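Local coordinates for nisin immunity protein (PDB 5XHB), which takes part in immunity of Lactococcus lactis against exogenously supplied nisin, as a lipoprotein of the cell membrane, here in a lipid-free form, at residues Thr144-Asp148 against Glu149-Glu153; Lys32-Gln36 against Glu37-Asn41. All coordinates share one frame; numbering follows the deposited sequence.

Contact 1 of 2, residues Thr144-Asp148 against Glu149-Glu153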
loop_
_atom_site.group_PDB
_atom_site.type_symbol
_atom_site.label_atom_id
_atom_site.label_comp_id
_atom_site.label_asym_id
_atom_site.label_seq_id
_atom_site.Cartn_x
_atom_site.Cartn_y
_atom_site.Cartn_z
ATOM N N THR A 144 10.546 16.848 6.008
ATOM C CA THR A 144 9.369 17.570 5.521
ATOM C C THR A 144 8.145 17.209 6.340
ATOM O O THR A 144 7.830 16.030 6.491
ATOM C CB THR A 144 9.091 17.250 4.045
ATOM O OG1 THR A 144 10.198 17.696 3.249
ATOM C CG2 THR A 144 7.791 17.912 3.576
ATOM N N THR A 145 7.468 18.224 6.865
ATOM C CA THR A 145 6.273 18.043 7.687
ATOM C C THR A 145 5.089 17.656 6.828
ATOM O O THR A 145 4.963 18.120 5.702
ATOM C CB THR A 145 5.909 19.329 8.468
ATOM O OG1 THR A 145 7.062 19.814 9.163
ATOM C CG2 THR A 145 4.804 19.057 9.484
ATOM N N VAL A 146 4.254 16.770 7.353
ATOM C CA VAL A 146 2.970 16.434 6.753
ATOM C C VAL A 146 1.890 17.165 7.527
ATOM O O VAL A 146 1.688 16.878 8.703
ATOM C CB VAL A 146 2.690 14.918 6.795
ATOM C CG1 VAL A 146 1.336 14.602 6.135
ATOM C CG2 VAL A 146 3.794 14.175 6.103
ATOM N N SER A 147 1.206 18.113 6.889
ATOM C CA SER A 147 0.214 18.939 7.585
ATOM C C SER A 147 -1.011 18.136 7.979
ATOM O O SER A 147 -1.251 17.081 7.424
ATOM C CB SER A 147 -0.232 20.105 6.702
ATOM O OG SER A 147 -1.136 19.630 5.723
ATOM N N ASP A 148 -1.814 18.654 8.905
ATOM C CA ASP A 148 -2.995 17.918 9.352
ATOM C C ASP A 148 -3.987 17.677 8.212
ATOM O O ASP A 148 -4.703 16.694 8.221
ATOM C CB ASP A 148 -3.698 18.645 10.500
ATOM C CG ASP A 148 -2.850 18.700 11.763
ATOM O OD1 ASP A 148 -1.824 17.993 11.828
ATOM O OD2 ASP A 148 -3.208 19.444 12.694
ATOM N N GLU A 149 -4.013 18.566 7.228
ATOM C CA GLU A 149 -4.933 18.406 6.105
ATOM C C GLU A 149 -4.439 17.357 5.109
ATOM O O GLU A 149 -5.227 16.809 4.363
ATOM C CB GLU A 149 -5.169 19.747 5.394
ATOM C CG GLU A 149 -4.128 20.830 5.670
ATOM C CD GLU A 149 -4.291 21.492 7.033
ATOM O OE1 GLU A 149 -5.414 21.927 7.368
ATOM O OE2 GLU A 149 -3.289 21.567 7.772
ATOM N N GLU A 150 -3.136 17.078 5.109
ATOM C CA GLU A 150 -2.558 16.041 4.252
ATOM C C GLU A 150 -2.585 14.674 4.933
ATOM O O GLU A 150 -2.525 13.643 4.273
ATOM C CB GLU A 150 -1.116 16.406 3.869
ATOM C CG GLU A 150 -1.006 17.738 3.125
ATOM C CD GLU A 150 0.424 18.280 3.046
ATOM O OE1 GLU A 150 1.263 17.973 3.934
ATOM O OE2 GLU A 150 0.707 19.027 2.084
ATOM N N LEU A 151 -2.658 14.682 6.260
ATOM C CA LEU A 151 -2.645 13.456 7.049
ATOM C C LEU A 151 -3.933 12.665 6.863
ATOM O O LEU A 151 -5.034 13.191 7.051
ATOM C CB LEU A 151 -2.431 13.786 8.531
ATOM C CG LEU A 151 -1.931 12.673 9.461
ATOM C CD1 LEU A 151 -0.482 12.284 9.143
ATOM C CD2 LEU A 151 -2.036 13.118 10.927
ATOM N N GLY A 152 -3.800 11.395 6.487
ATOM C CA GLY A 152 -4.966 10.567 6.285
ATOM C C GLY A 152 -5.103 9.437 7.287
ATOM O O GLY A 152 -4.826 9.595 8.467
ATOM N N GLU A 153 -5.498 8.279 6.779
ATOM C CA GLU A 153 -5.912 7.132 7.586
ATOM C C GLU A 153 -4.811 6.584 8.513
ATOM O O GLU A 153 -3.691 6.333 8.084
ATOM C CB GLU A 153 -6.411 6.031 6.632
ATOM C CG GLU A 153 -6.654 4.659 7.227
ATOM C CD GLU A 153 -7.829 4.603 8.171
ATOM O OE1 GLU A 153 -8.603 5.574 8.233
ATOM O OE2 GLU A 153 -7.979 3.569 8.872
HETATM O O HOH W 1 -1.139 21.203 10.084
#
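S147 and E150 grip each other across a tight turn. The carboxylate of E150 reaches back to the start of the turn, where OE1 accepts the backbone N-H of S147 at 3.0 Å between N and OE1. The bond is fairly straight (158°), but the N-H arrives from above the carboxylate plane, 35° out of it. CG of E150 lies beside its own backbone N (chi1 -59°) and the chain runs on extended, which carries the acid group back alongside S147. The turn's own backbone bond runs from E150 N to S147 O at 3.0 Å, and a weak bond from L151 N shares the same carbonyl. OG of S147, lodged between its backbone N and carbonyl carbon, faces into the turn; CG of E149 and CG of E150 each come within 3.2 Å of this OG, and E150 N gives it a weak bond. With OE1 of E150 taking the S147 N-H, this makes the reciprocal pattern of a capping box, here at an isolated turn and with one weak arm. The bent chain of E149 brings OE2 back towards D148 N, and a water links the two, accepting from the N-H at 2.9 Å and donating to OE2. Beneath the polar turn, CG1 of V146 meets CB of E150 at 3.8 Å, their side chains crossing at a slant, and also nears CD1 of L151 at 4.2 Å. The turn joins strand 137-145 to strand 151-165 at the surface of the Spa1 C-terminal domain. V146 and L151 both reach A212 of strand 210-215; on strand 218-224 V146 packs on L221 and L151 on F219, while G152 pairs with S201 of strand 191-202.

Contact 2 of 2, residues Lys32-Gln36 against Glu37-Asn41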
loop_
_atom_site.group_PDB
_atom_site.type_symbol
_atom_site.label_atom_id
_atom_site.label_comp_id
_atom_site.label_asym_id
_atom_site.label_seq_id
_atom_site.Cartn_x
_atom_site.Cartn_y
_atom_site.Cartn_z
ATOM N N LYS A 32 -9.673 -5.791 -0.001
ATOM C CA LYS A 32 -10.832 -6.183 0.811
ATOM C C LYS A 32 -11.635 -7.288 0.135
ATOM O O LYS A 32 -12.380 -7.021 -0.798
ATOM C CB LYS A 32 -11.743 -4.978 1.068
ATOM C CG LYS A 32 -11.066 -3.849 1.818
ATOM C CD LYS A 32 -11.023 -4.116 3.339
ATOM C CE LYS A 32 -10.350 -2.943 4.065
ATOM N NZ LYS A 32 -10.538 -2.926 5.562
ATOM N N GLU A 33 -11.508 -8.524 0.609
ATOM C CA GLU A 33 -12.222 -9.623 -0.038
ATOM C C GLU A 33 -13.682 -9.639 0.391
ATOM O O GLU A 33 -14.005 -9.387 1.556
ATOM C CB GLU A 33 -11.553 -10.970 0.278
ATOM C CG GLU A 33 -12.332 -12.172 -0.241
ATOM C CD GLU A 33 -11.625 -13.501 -0.007
ATOM O OE1 GLU A 33 -10.534 -13.514 0.601
ATOM O OE2 GLU A 33 -12.170 -14.534 -0.446
ATOM N N ILE A 34 -14.565 -9.909 -0.563
ATOM C CA ILE A 34 -15.995 -10.046 -0.302
ATOM C C ILE A 34 -16.405 -11.518 -0.391
ATOM O O ILE A 34 -16.205 -12.144 -1.431
ATOM C CB ILE A 34 -16.830 -9.243 -1.321
ATOM C CG1 ILE A 34 -16.369 -7.784 -1.386
ATOM C CG2 ILE A 34 -18.321 -9.346 -1.015
ATOM C CD1 ILE A 34 -16.448 -7.069 -0.072
ATOM N N PRO A 35 -16.987 -12.075 0.683
ATOM C CA PRO A 35 -17.418 -13.479 0.603
ATOM C C PRO A 35 -18.488 -13.671 -0.462
ATOM O O PRO A 35 -19.306 -12.773 -0.683
ATOM C CB PRO A 35 -17.983 -13.767 2.003
ATOM C CG PRO A 35 -17.464 -12.664 2.884
ATOM C CD PRO A 35 -17.342 -11.464 1.978
ATOM N N GLN A 36 -18.487 -14.829 -1.111
ATOM C CA GLN A 36 -19.392 -15.086 -2.225
ATOM C C GLN A 36 -20.847 -14.898 -1.813
ATOM O O GLN A 36 -21.675 -14.479 -2.611
ATOM C CB GLN A 36 -19.171 -16.502 -2.771
ATOM C CG GLN A 36 -19.541 -16.674 -4.238
ATOM C CD GLN A 36 -20.997 -17.023 -4.436
ATOM O OE1 GLN A 36 -21.690 -17.398 -3.491
ATOM N NE2 GLN A 36 -21.469 -16.913 -5.672
ATOM N N GLU A 37 -21.147 -15.199 -0.557
ATOM C CA GLU A 37 -22.520 -15.106 -0.068
ATOM C C GLU A 37 -23.017 -13.663 0.006
ATOM O O GLU A 37 -24.221 -13.423 0.063
ATOM C CB GLU A 37 -22.648 -15.772 1.307
ATOM C CG GLU A 37 -21.542 -15.434 2.301
ATOM C CD GLU A 37 -20.306 -16.327 2.156
ATOM O OE1 GLU A 37 -19.691 -16.654 3.196
ATOM O OE2 GLU A 37 -19.938 -16.690 1.011
ATOM N N ASN A 38 -22.091 -12.707 -0.010
ATOM C CA ASN A 38 -22.445 -11.291 0.045
ATOM C C ASN A 38 -22.444 -10.621 -1.323
ATOM O O ASN A 38 -22.638 -9.409 -1.434
ATOM C CB ASN A 38 -21.488 -10.550 0.978
ATOM C CG ASN A 38 -21.749 -10.860 2.439
ATOM O OD1 ASN A 38 -22.898 -11.032 2.845
ATOM N ND2 ASN A 38 -20.687 -10.939 3.237
ATOM N N VAL A 39 -22.222 -11.407 -2.370
ATOM C CA VAL A 39 -22.161 -10.854 -3.707
ATOM C C VAL A 39 -23.504 -11.046 -4.392
ATOM O O VAL A 39 -24.056 -12.145 -4.393
ATOM C CB VAL A 39 -21.030 -11.503 -4.528
ATOM C CG1 VAL A 39 -21.122 -11.103 -5.983
ATOM C CG2 VAL A 39 -19.679 -11.114 -3.949
ATOM N N ASN A 40 -24.046 -9.972 -4.952
ATOM C CA ASN A 40 -25.346 -10.048 -5.606
ATOM C C ASN A 40 -25.251 -9.897 -7.122
ATOM O O ASN A 40 -24.418 -10.536 -7.760
ATOM C CB ASN A 40 -26.288 -9.001 -5.015
ATOM C CG ASN A 40 -26.607 -9.274 -3.554
ATOM O OD1 ASN A 40 -26.343 -10.365 -3.039
ATOM N ND2 ASN A 40 -27.190 -8.289 -2.882
ATOM N N ASN A 41 -26.106 -9.062 -7.701
ATOM C CA ASN A 41 -26.195 -8.962 -9.153
ATOM C C ASN A 41 -24.942 -8.387 -9.811
ATOM O O ASN A 41 -24.342 -7.440 -9.305
ATOM C CB ASN A 41 -27.410 -8.113 -9.538
ATOM C CG ASN A 41 -28.707 -8.670 -8.985
ATOM O OD1 ASN A 41 -28.769 -9.826 -8.559
ATOM N ND2 ASN A 41 -29.755 -7.852 -8.995
#
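I34 and V39 meet through methyl groups, CG2 to CG2 at 3.7 Å, with the two side chains crossing at about a right angle. The same I34 CG2 touches CB of N38 at 3.9 Å. Different atoms of the P35 ring meet E37 and N38: CB lies 3.5 Å from CD of E37, while CD of P35 is 3.6 Å from ND2 of N38. E37 gets there because its CG sits between backbone N and carbonyl carbon (chi1 45°) and the chain then bends at chi2, laying the carboxylate back over P35 and Q36. Two successive backbone bonds hold this packing in place: N38 N donates to P35 O at 2.9 Å, and V39 N to Q36 O at 3.1 Å. Both span three residues, the spacing of a 3-10 turn. Farther out, N38 OD1 has a weak bond to S79 OG, and N38 and S79 also pair through their backbones. The turn carries the chain from strand 25-33 to strand 39-53, which are not neighbours in their antiparallel sheet; I34 and V39 both rest on C84 of strand 83-87, and V39 and Q36 touch Y91 of strand 90-96.

How the contacts relate
Contacts 1 and 2 are separate surface turns in two different antiparallel sheets, with centres 34 Å apart and nearest atoms about 8 Å apart, so neither touches the other. Contact 2 comes first along the chain and closes before contact 1 opens. Each joins two strands that are not adjacent in their sheet: 25-33 to 39-53 for contact 2, 137-145 to 151-165 for contact 1. Each also turns one apolar pair, I34 with V39 or V146 with L151, onto intervening strands. They differ in their bonding: contact 1 adds a side-chain carboxylate and a water, whereas contact 2 relies on backbone bonds across its segments.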